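Local coordinates for protein 2-oxoglutarate-dependent dioxygenase tropC (Talaromyces stipitatus, PDB 6XJJ) that acts as an iron- and 2-oxoglutarate-dependent dioxygenase in the biosynthesis of fungal tropolones, at residues N60-C70 with I195-A203. Residues are numbered along the deposited sequence; the frame is centred on the assembly and turned at random.
Sequences NKVVEEVRSAC and ILGQGIHKA
Two helices of the 2-oxoglutarate dioxygenase fold cross almost at a right angle here, Val63 and Arg67 of 60-70 packing over Gly199, with the segment axes 9.0 Å apart at 88°. Val63 is a knob in the hole made by Ile195, Gln198, Gly199 and Lys202. Val63 CG1, anti to the backbone N (chi1 175°), meets the Gly199 backbone, lying 3.6 Å from Gly199 N, while Val63 CG2 rests against Gln198 CG at 3.6 Å. Since Gly199 has no side chain, the backbones come close: Arg67 CA and Gly199 CA are 5.4 Å apart. Next to this, the CG2 methyl of Ile195 packs on the branched end of Val66, 3.9 Å from Val66 CG2, and Leu196 CD2 reaches both Val66 CG1 and Cys70 SG. Helix 56-72 belongs to the N-terminal region of the enzyme and helix 171-204 is the long helix that precedes strand 222-227 of the main sheet; Trp49 of helix 47-50 and Phe76 of strand 75-79 extend the apolar layer, and the Cys70 side chain is about 12 Å from that of the iron ligand Asp245. Toward Asn60 and Ala203, which are partly exposed, the contact turns polar. Lys202 fits in return among Asn60, Val63, Glu64 and Arg67, crossing the Arg67 side chain at about a right angle, with Lys202 CB over one face of the guanidinium, 3.8 Å from Arg67 CZ. Arg67 NH1 gives a weak hydrogen bond to Glu64 OE1, part of a salt bridge within its own helix, and Glu64 in turn has a long, less certain salt bridge to Lys202. The guanidinium edge is turned to the CB methyl of Ala203, 3.6 Å from Arg67 NH2, and Arg67 NE is hydrogen-bonded to Tyr296 OH.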
loop_
_atom_site.group_PDB
_atom_site.type_symbol
_atom_site.label_atom_id
_atom_site.label_comp_id
_atom_site.label_asym_id
_atom_site.label_seq_id
_atom_site.Cartn_x
_atom_site.Cartn_y
_atom_site.Cartn_z
ATOM N N ASN A 60 -11.991 22.012 -1.266
ATOM C CA ASN A 60 -10.672 22.583 -1.021
ATOM C C ASN A 60 -10.145 22.174 0.347
ATOM O O ASN A 60 -8.957 21.866 0.496
ATOM C CB ASN A 60 -10.724 24.105 -1.121
ATOM C CG ASN A 60 -9.342 24.727 -1.167
ATOM O OD1 ASN A 60 -8.433 24.194 -1.807
ATOM N ND2 ASN A 60 -9.155 25.814 -0.423
ATOM N N LYS A 61 -11.009 22.183 1.365
ATOM C CA LYS A 61 -10.579 21.766 2.693
ATOM C C LYS A 61 -9.973 20.368 2.666
ATOM O O LYS A 61 -9.035 20.081 3.421
ATOM C CB LYS A 61 -11.755 21.830 3.668
ATOM C CG LYS A 61 -11.389 21.480 5.096
ATOM C CD LYS A 61 -12.548 21.671 6.058
ATOM C CE LYS A 61 -12.154 21.240 7.464
ATOM N NZ LYS A 61 -13.235 21.462 8.464
ATOM N N VAL A 62 -10.478 19.491 1.795
ATOM C CA VAL A 62 -9.885 18.164 1.650
ATOM C C VAL A 62 -8.488 18.270 1.046
ATOM O O VAL A 62 -7.543 17.628 1.517
ATOM C CB VAL A 62 -10.810 17.257 0.814
ATOM C CG1 VAL A 62 -10.142 15.929 0.505
ATOM C CG2 VAL A 62 -12.105 16.998 1.565
ATOM N N VAL A 63 -8.330 19.094 0.007
ATOM C CA VAL A 63 -7.018 19.287 -0.609
ATOM C C VAL A 63 -6.026 19.844 0.407
ATOM O O VAL A 63 -4.862 19.429 0.453
ATOM C CB VAL A 63 -7.148 20.206 -1.838
ATOM C CG1 VAL A 63 -5.783 20.526 -2.434
ATOM C CG2 VAL A 63 -8.021 19.554 -2.867
ATOM N N GLU A 64 -6.465 20.801 1.230
ATOM C CA GLU A 64 -5.592 21.364 2.261
ATOM C C GLU A 64 -5.110 20.298 3.238
ATOM O O GLU A 64 -3.906 20.173 3.490
ATOM C CB GLU A 64 -6.316 22.477 3.016
ATOM C CG GLU A 64 -6.520 23.768 2.239
ATOM C CD GLU A 64 -5.216 24.409 1.810
ATOM O OE1 GLU A 64 -4.206 24.272 2.535
ATOM O OE2 GLU A 64 -5.202 25.097 0.775
ATOM N N GLU A 65 -6.036 19.531 3.816
ATOM C CA GLU A 65 -5.654 18.536 4.813
ATOM C C GLU A 65 -4.722 17.478 4.224
ATOM O O GLU A 65 -3.791 17.022 4.898
ATOM C CB GLU A 65 -6.912 17.904 5.412
ATOM C CG GLU A 65 -7.695 18.864 6.300
ATOM C CD GLU A 65 -9.019 18.291 6.761
ATOM O OE1 GLU A 65 -9.397 17.195 6.293
ATOM O OE2 GLU A 65 -9.700 18.942 7.577
ATOM N N VAL A 66 -4.938 17.090 2.965
ATOM C CA VAL A 66 -4.107 16.055 2.348
ATOM C C VAL A 66 -2.711 16.590 2.051
ATOM O O VAL A 66 -1.711 16.071 2.563
ATOM C CB VAL A 66 -4.779 15.514 1.075
ATOM C CG1 VAL A 66 -3.861 14.533 0.357
ATOM C CG2 VAL A 66 -6.098 14.844 1.424
ATOM N N ARG A 67 -2.622 17.620 1.198
ATOM C CA ARG A 67 -1.326 18.196 0.843
ATOM C C ARG A 67 -0.488 18.423 2.092
ATOM O O ARG A 67 0.735 18.238 2.076
ATOM C CB ARG A 67 -1.519 19.534 0.109
ATOM C CG ARG A 67 -1.832 20.661 1.084
ATOM C CD ARG A 67 -2.289 22.009 0.530
ATOM N NE ARG A 67 -1.349 22.666 -0.369
ATOM C CZ ARG A 67 -1.430 23.949 -0.712
ATOM N NH1 ARG A 67 -2.354 24.724 -0.165
ATOM N NH2 ARG A 67 -0.551 24.478 -1.547
ATOM N N SER A 68 -1.146 18.795 3.194
ATOM C CA SER A 68 -0.469 19.176 4.424
ATOM C C SER A 68 0.042 17.957 5.188
ATOM O O SER A 68 1.178 17.957 5.670
ATOM C CB SER A 68 -1.426 20.003 5.286
ATOM O OG SER A 68 -0.851 20.343 6.533
ATOM N N ALA A 69 -0.773 16.909 5.308
ATOM C CA ALA A 69 -0.298 15.691 5.953
ATOM C C ALA A 69 0.833 15.059 5.153
ATOM O O ALA A 69 1.802 14.546 5.727
ATOM C CB ALA A 69 -1.447 14.698 6.123
ATOM N N CYS A 70 0.730 15.093 3.821
ATOM C CA CYS A 70 1.770 14.518 2.979
ATOM C C CYS A 70 3.025 15.365 2.966
ATOM O O CYS A 70 4.111 14.846 2.683
ATOM C CB CYS A 70 1.254 14.344 1.554
ATOM S SG CYS A 70 -0.131 13.196 1.451
ATOM N N ILE A 195 -6.375 14.407 -5.983
ATOM C CA ILE A 195 -6.304 15.331 -4.856
ATOM C C ILE A 195 -4.879 15.851 -4.692
ATOM O O ILE A 195 -4.657 17.051 -4.487
ATOM C CB ILE A 195 -6.817 14.648 -3.574
ATOM C CG1 ILE A 195 -8.307 14.320 -3.705
ATOM C CG2 ILE A 195 -6.587 15.542 -2.365
ATOM C CD1 ILE A 195 -8.850 13.428 -2.590
ATOM N N LEU A 196 -3.891 14.954 -4.784
ATOM C CA LEU A 196 -2.490 15.367 -4.750
ATOM C C LEU A 196 -2.178 16.340 -5.883
ATOM O O LEU A 196 -1.546 17.382 -5.667
ATOM C CB LEU A 196 -1.585 14.133 -4.827
ATOM C CG LEU A 196 -1.627 13.203 -3.609
ATOM C CD1 LEU A 196 -0.923 11.881 -3.873
ATOM C CD2 LEU A 196 -1.006 13.878 -2.396
ATOM N N GLY A 197 -2.612 16.013 -7.102
ATOM C CA GLY A 197 -2.420 16.927 -8.218
ATOM C C GLY A 197 -2.988 18.307 -7.943
ATOM O O GLY A 197 -2.388 19.322 -8.308
ATOM N N GLN A 198 -4.151 18.364 -7.294
ATOM C CA GLN A 198 -4.753 19.648 -6.945
ATOM C C GLN A 198 -3.924 20.386 -5.901
ATOM O O GLN A 198 -3.778 21.612 -5.971
ATOM C CB GLN A 198 -6.186 19.420 -6.458
ATOM C CG GLN A 198 -6.970 20.671 -6.088
ATOM C CD GLN A 198 -7.075 21.671 -7.225
ATOM O OE1 GLN A 198 -7.364 21.307 -8.366
ATOM N NE2 GLN A 198 -6.918 22.951 -6.899
ATOM N N GLY A 199 -3.373 19.664 -4.923
ATOM C CA GLY A 199 -2.446 20.289 -3.997
ATOM C C GLY A 199 -1.199 20.820 -4.679
ATOM O O GLY A 199 -0.629 21.824 -4.244
ATOM N N ILE A 200 -0.759 20.162 -5.755
ATOM C CA ILE A 200 0.343 20.693 -6.553
ATOM C C ILE A 200 -0.078 21.985 -7.245
ATOM O O ILE A 200 0.652 22.985 -7.224
ATOM C CB ILE A 200 0.829 19.636 -7.563
ATOM C CG1 ILE A 200 1.406 18.418 -6.829
ATOM C CG2 ILE A 200 1.838 20.222 -8.527
ATOM C CD1 ILE A 200 2.602 18.723 -5.941
ATOM N N HIS A 201 -1.254 21.982 -7.882
ATOM C CA HIS A 201 -1.786 23.205 -8.475
ATOM C C HIS A 201 -1.741 24.365 -7.491
ATOM O O HIS A 201 -1.270 25.459 -7.823
ATOM C CB HIS A 201 -3.225 22.980 -8.941
ATOM C CG HIS A 201 -3.902 24.234 -9.391
ATOM N ND1 HIS A 201 -3.545 24.896 -10.545
ATOM C CD2 HIS A 201 -4.862 24.991 -8.805
ATOM C CE1 HIS A 201 -4.282 25.984 -10.674
ATOM N NE2 HIS A 201 -5.085 26.068 -9.628
ATOM N N LYS A 202 -2.244 24.146 -6.272
ATOM C CA LYS A 202 -2.275 25.218 -5.283
ATOM C C LYS A 202 -0.870 25.622 -4.864
ATOM O O LYS A 202 -0.606 26.807 -4.631
ATOM C CB LYS A 202 -3.089 24.787 -4.064
ATOM C CG LYS A 202 -4.585 24.716 -4.309
ATOM C CD LYS A 202 -5.344 24.316 -3.054
ATOM C CE LYS A 202 -5.342 25.401 -2.000
ATOM N NZ LYS A 202 -6.042 26.640 -2.417
ATOM N N ALA A 203 0.047 24.657 -4.773
ATOM C CA ALA A 203 1.388 24.955 -4.284
ATOM C C ALA A 203 2.219 25.674 -5.337
ATOM O O ALA A 203 2.800 26.729 -5.059
ATOM C CB ALA A 203 2.100 23.674 -3.841
#